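PDB 3JU7: putative PLP-dependent aminotransferase from Bacillus cereus ATCC 10987, which probably binds pyridoxal phosphate and is thought to act as a transaminase of the DegT/DnrJ/EryC1/StrS family. Local coordinates for residues F218-D221 / T222-C226; T258-S261 / E262-K265. All coordinates share one frame; numbering follows the deposited sequence.

Contact 1: residues F218-D221 / T222-C226; sequences FGFD and TNREC. With ACT (acetate ion), chain G.
The first torsion of Asp221 sets up its contact with Asn223. Asp221 CG sits between its backbone N and carbonyl carbon (chi1 65°), which turns OD1 back toward the amides of Asn223 and Glu225. Asn223 N donates to Asp221 OD1 at 2.8 Å, and this bond makes an Asx turn. Glu225 N donates to Asp221 OD1 at 3.1 Å, a second grip on the same oxygen. The two donors come from opposite faces of the carboxylate plane. Both bonds overlie a type I beta turn from Asp221 to Arg224. The turn's own bond runs from Arg224 N to Asp221 O (2.9 Å). Beyond it, Asp221 N donates to Glu225 O, and Arg224 has a left-handed backbone conformation. This is the pattern of a type I turn with a G1 bulge, a 3:5 hairpin, though no regular strands flank it. A single bridge pairs Phe220 with Cys226.

Arg224 CB rests over the Phe220 ring, a CH-pi contact of 4.3 Å to the centroid. Arg224 O lies over the same ring near the rim, and Phe218 CB covers the opposite face. The arginine chain bends at chi3 (-67°), part of the shape that carries its NE and NH2 to an acetate, probably from the crystallisation liquor. Arg224 NE donates to OXT of the acetate at 2.8 Å and Arg224 NH2 to its O at 2.7 Å, a bidentate, edge-on pairing.

The second subunit packs on this loop: its Gln326 accepts from Cys226 N, its Val327 N donates to Glu225 OE2, and its Phe88 meets Phe218 edge-to-face. In its own chain the loop joins helix 206-215 to helix 237-248.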
loop_
_atom_site.group_PDB
_atom_site.type_symbol
_atom_site.label_atom_id
_atom_site.label_comp_id
_atom_site.label_asym_id
_atom_site.label_seq_id
_atom_site.Cartn_x
_atom_site.Cartn_y
_atom_site.Cartn_z
ATOM N N PHE A 218 9.799 -2.621 5.291
ATOM C CA PHE A 218 9.793 -3.447 6.490
ATOM C C PHE A 218 10.754 -3.012 7.605
ATOM O O PHE A 218 11.156 -3.836 8.443
ATOM C CB PHE A 218 10.066 -4.919 6.102
ATOM C CG PHE A 218 9.274 -5.382 4.906
ATOM C CD1 PHE A 218 7.932 -5.701 5.037
ATOM C CD2 PHE A 218 9.854 -5.471 3.665
ATOM C CE1 PHE A 218 7.192 -6.109 3.965
ATOM C CE2 PHE A 218 9.098 -5.881 2.574
ATOM C CZ PHE A 218 7.755 -6.201 2.742
ATOM N N GLY A 219 11.116 -1.735 7.648
ATOM C CA GLY A 219 12.088 -1.278 8.652
ATOM C C GLY A 219 13.499 -1.851 8.502
ATOM O O GLY A 219 14.278 -1.864 9.458
ATOM N N PHE A 220 13.815 -2.346 7.310
ATOM C CA PHE A 220 15.064 -3.053 7.069
ATOM C C PHE A 220 16.236 -2.148 6.983
ATOM O O PHE A 220 16.154 -1.127 6.345
ATOM C CB PHE A 220 15.025 -3.833 5.747
ATOM C CG PHE A 220 14.269 -5.112 5.809
ATOM C CD1 PHE A 220 13.875 -5.674 7.027
ATOM C CD2 PHE A 220 13.999 -5.812 4.627
ATOM C CE1 PHE A 220 13.172 -6.921 7.060
ATOM C CE2 PHE A 220 13.300 -7.030 4.651
ATOM C CZ PHE A 220 12.898 -7.582 5.863
ATOM N N ASP A 221 17.307 -2.559 7.643
ATOM C CA ASP A 221 18.643 -1.962 7.550
ATOM C C ASP A 221 19.356 -2.698 6.448
ATOM O O ASP A 221 18.729 -3.457 5.718
ATOM C CB ASP A 221 19.421 -2.060 8.893
ATOM C CG ASP A 221 19.758 -3.507 9.324
ATOM O OD1 ASP A 221 19.535 -4.461 8.553
ATOM O OD2 ASP A 221 20.250 -3.686 10.470
ATOM N N THR A 222 20.660 -2.494 6.314
ATOM C CA THR A 222 21.361 -3.037 5.176
ATOM C C THR A 222 21.564 -4.551 5.294
ATOM O O THR A 222 21.977 -5.178 4.337
ATOM C CB THR A 222 22.718 -2.352 4.976
ATOM O OG1 THR A 222 23.523 -2.593 6.134
ATOM C CG2 THR A 222 22.502 -0.840 4.791
ATOM N N ASN A 223 21.292 -5.132 6.456
ATOM C CA ASN A 223 21.256 -6.588 6.568
ATOM C C ASN A 223 19.873 -7.201 6.325
ATOM O O ASN A 223 19.685 -8.404 6.523
ATOM C CB ASN A 223 21.754 -7.012 7.936
ATOM C CG ASN A 223 23.191 -6.666 8.156
ATOM O OD1 ASN A 223 24.058 -6.896 7.301
ATOM N ND2 ASN A 223 23.459 -6.097 9.297
ATOM N N ARG A 224 18.924 -6.375 5.890
ATOM C CA ARG A 224 17.547 -6.804 5.705
ATOM C C ARG A 224 17.038 -7.379 7.012
ATOM O O ARG A 224 16.396 -8.406 7.036
ATOM C CB ARG A 224 17.397 -7.798 4.542
ATOM C CG ARG A 224 17.942 -7.208 3.214
ATOM C CD ARG A 224 17.769 -8.166 2.049
ATOM N NE ARG A 224 18.614 -9.333 2.246
ATOM C CZ ARG A 224 19.853 -9.469 1.781
ATOM N NH1 ARG A 224 20.413 -8.530 1.026
ATOM N NH2 ARG A 224 20.525 -10.579 2.044
ATOM N N GLU A 225 17.386 -6.697 8.095
ATOM C CA GLU A 225 16.859 -6.966 9.416
ATOM C C GLU A 225 15.939 -5.813 9.829
ATOM O O GLU A 225 16.240 -4.644 9.564
ATOM C CB GLU A 225 17.998 -7.080 10.420
ATOM C CG GLU A 225 17.485 -7.045 11.890
ATOM C CD GLU A 225 18.509 -7.490 12.920
ATOM O OE1 GLU A 225 19.654 -7.845 12.503
ATOM O OE2 GLU A 225 18.140 -7.492 14.131
ATOM N N CYS A 226 14.871 -6.135 10.535
ATOM C CA CYS A 226 13.904 -5.137 10.956
ATOM C C CYS A 226 14.306 -4.441 12.256
ATOM O O CYS A 226 14.269 -5.029 13.350
ATOM C CB CYS A 226 12.541 -5.779 11.188
ATOM S SG CYS A 226 11.306 -4.556 11.715
HETATM C C ACT G . 18.137 -12.060 4.432
HETATM O O ACT G . 19.178 -12.235 3.756
HETATM O OXT ACT G . 17.468 -11.057 4.124
HETATM C CH3 ACT G . 17.721 -12.981 5.538
#

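Contact 2: residues T258-S261 / E262-K265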
loop_
_atom_site.group_PDB
_atom_site.type_symbol
_atom_site.label_atom_id
_atom_site.label_comp_id
_atom_site.label_asym_id
_atom_site.label_seq_id
_atom_site.Cartn_x
_atom_site.Cartn_y
_atom_site.Cartn_z
ATOM N N THR A 258 -5.344 24.486 -16.372
ATOM C CA THR A 258 -5.402 25.915 -16.145
ATOM C C THR A 258 -6.387 26.556 -17.104
ATOM O O THR A 258 -7.207 27.340 -16.693
ATOM C CB THR A 258 -4.049 26.556 -16.272
ATOM O OG1 THR A 258 -3.153 25.916 -15.354
ATOM C CG2 THR A 258 -4.158 28.057 -15.952
ATOM N N ARG A 259 -6.337 26.180 -18.378
ATOM C CA ARG A 259 -7.270 26.713 -19.363
ATOM C C ARG A 259 -8.703 26.492 -18.946
ATOM O O ARG A 259 -9.505 27.406 -19.047
ATOM C CB ARG A 259 -7.091 26.066 -20.735
ATOM C CG ARG A 259 -6.001 26.690 -21.577
ATOM C CD ARG A 259 -6.430 26.875 -23.046
ATOM N NE ARG A 259 -7.139 25.708 -23.586
ATOM C CZ ARG A 259 -6.563 24.572 -23.991
ATOM N NH1 ARG A 259 -5.243 24.410 -23.930
ATOM N NH2 ARG A 259 -7.318 23.585 -24.468
ATOM N N ILE A 260 -9.033 25.271 -18.522
ATOM C CA ILE A 260 -10.413 24.944 -18.133
ATOM C C ILE A 260 -10.828 25.769 -16.903
ATOM O O ILE A 260 -11.933 26.321 -16.857
ATOM C CB ILE A 260 -10.606 23.440 -17.893
ATOM C CG1 ILE A 260 -10.364 22.670 -19.187
ATOM C CG2 ILE A 260 -12.000 23.143 -17.441
ATOM C CD1 ILE A 260 -10.126 21.193 -18.951
ATOM N N SER A 261 -9.914 25.900 -15.948
ATOM C CA SER A 261 -10.147 26.757 -14.773
ATOM C C SER A 261 -10.436 28.207 -15.156
ATOM O O SER A 261 -11.404 28.790 -14.666
ATOM C CB SER A 261 -8.946 26.745 -13.822
ATOM O OG SER A 261 -8.731 25.455 -13.278
ATOM N N GLU A 262 -9.575 28.768 -16.018
ATOM C CA GLU A 262 -9.744 30.115 -16.557
ATOM C C GLU A 262 -11.135 30.255 -17.178
ATOM O O GLU A 262 -11.822 31.252 -16.942
ATOM C CB GLU A 262 -8.686 30.434 -17.643
ATOM C CG GLU A 262 -7.190 30.534 -17.189
ATOM C CD GLU A 262 -6.237 30.811 -18.374
ATOM O OE1 GLU A 262 -6.656 31.519 -19.315
ATOM O OE2 GLU A 262 -5.075 30.332 -18.380
ATOM N N TRP A 263 -11.548 29.272 -17.982
ATOM C CA TRP A 263 -12.868 29.317 -18.608
ATOM C C TRP A 263 -13.984 29.344 -17.557
ATOM O O TRP A 263 -14.992 30.055 -17.679
ATOM C CB TRP A 263 -13.097 28.112 -19.520
ATOM C CG TRP A 263 -12.340 28.117 -20.790
ATOM C CD1 TRP A 263 -11.905 29.211 -21.489
ATOM C CD2 TRP A 263 -11.982 26.971 -21.580
ATOM N NE1 TRP A 263 -11.280 28.813 -22.633
ATOM C CE2 TRP A 263 -11.314 27.447 -22.719
ATOM C CE3 TRP A 263 -12.169 25.593 -21.433
ATOM C CZ2 TRP A 263 -10.813 26.593 -23.699
ATOM C CZ3 TRP A 263 -11.668 24.749 -22.399
ATOM C CH2 TRP A 263 -10.992 25.245 -23.513
ATOM N N TYR A 264 -13.826 28.523 -16.542
ATOM C CA TYR A 264 -14.793 28.493 -15.473
ATOM C C TYR A 264 -14.915 29.889 -14.850
ATOM O O TYR A 264 -16.025 30.380 -14.637
ATOM C CB TYR A 264 -14.382 27.468 -14.417
ATOM C CG TYR A 264 -15.189 26.184 -14.380
ATOM C CD1 TYR A 264 -16.548 26.201 -14.080
ATOM C CD2 TYR A 264 -14.583 24.959 -14.575
ATOM C CE1 TYR A 264 -17.277 25.028 -14.011
ATOM C CE2 TYR A 264 -15.304 23.793 -14.510
ATOM C CZ TYR A 264 -16.644 23.818 -14.214
ATOM O OH TYR A 264 -17.344 22.625 -14.086
ATOM N N LYS A 265 -13.776 30.529 -14.589
ATOM C CA LYS A 265 -13.768 31.812 -13.902
ATOM C C LYS A 265 -14.425 32.877 -14.760
ATOM O O LYS A 265 -15.258 33.663 -14.284
ATOM C CB LYS A 265 -12.343 32.216 -13.523
ATOM C CG LYS A 265 -11.783 31.337 -12.419
ATOM C CD LYS A 265 -10.299 31.518 -12.095
ATOM C CE LYS A 265 -9.719 30.195 -11.554
ATOM N NZ LYS A 265 -8.448 30.339 -10.796
#
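Trp263 lies beside Arg259, one turn along helix 250-270, and the two side chains point the same way. This is i to i+4 packing on an alpha helix. The guanidinium and indole planes are 67° apart, so the groups do not stack. The guanidinium presents its edge to the indole, with Arg259 NE 3.8 Å from Trp263 CZ2. The arginine chain bends at chi2 and chi3 to bring NE there.

The indole also leans over the backbone. Arg259 O sits over one face of the ring, offset toward its rim, while accepting the amide of Trp263. Ile260 meets the benzo side of the same ring at an angle, with Ile260 CG1 4.0 Å from Trp263 CZ3. Its other branch, CG2, is directed at the next aromatic, 4.3 Å from Tyr264 CD2. The two branches of Ile260 thus touch one ring each.

Glu262 runs back toward Thr258 with its chain extended beyond CG, and its OE2 is 3.5 Å from the methyl CG2 of Thr258. The threonine hydroxyl is used on Leu254 O instead, while the buried Ser261 OG pairs with both Gln288 OE1 and Arg257 O, two acceptors as modelled. Tyr264 and Trp263 touch helix 358-368, and Tyr264 OH bonds to Pro351 O. Ile260 and Ser261 touch Leu352 in the loop before that helix.

Four i+4 to i backbone bonds join the two segments; the straightest runs from Glu262 N to Thr258 O, 2.8 Å long, with an N-H...O angle of 174°.

Overall arrangement
From the N terminus, the chain passes the strands of the mixed sheet and the helices between them, then helix 206-215. Contact 1 follows. It closes the tight loop 218-226 before helix 237-248 begins. Helix 250-270 comes next, and contact 2 is one stretch of that helix, so it closes no loop. The two contacts are in series; neither nests in nor crosses the other. They lie on opposite sides of the chain's centre, about 48 Å apart between centres and about 38 Å between nearest atoms. Contact 1 ties its loop to the second subunit. Contact 2 ties helix 250-270 to the 351-356 region and helix 358-368 within one chain.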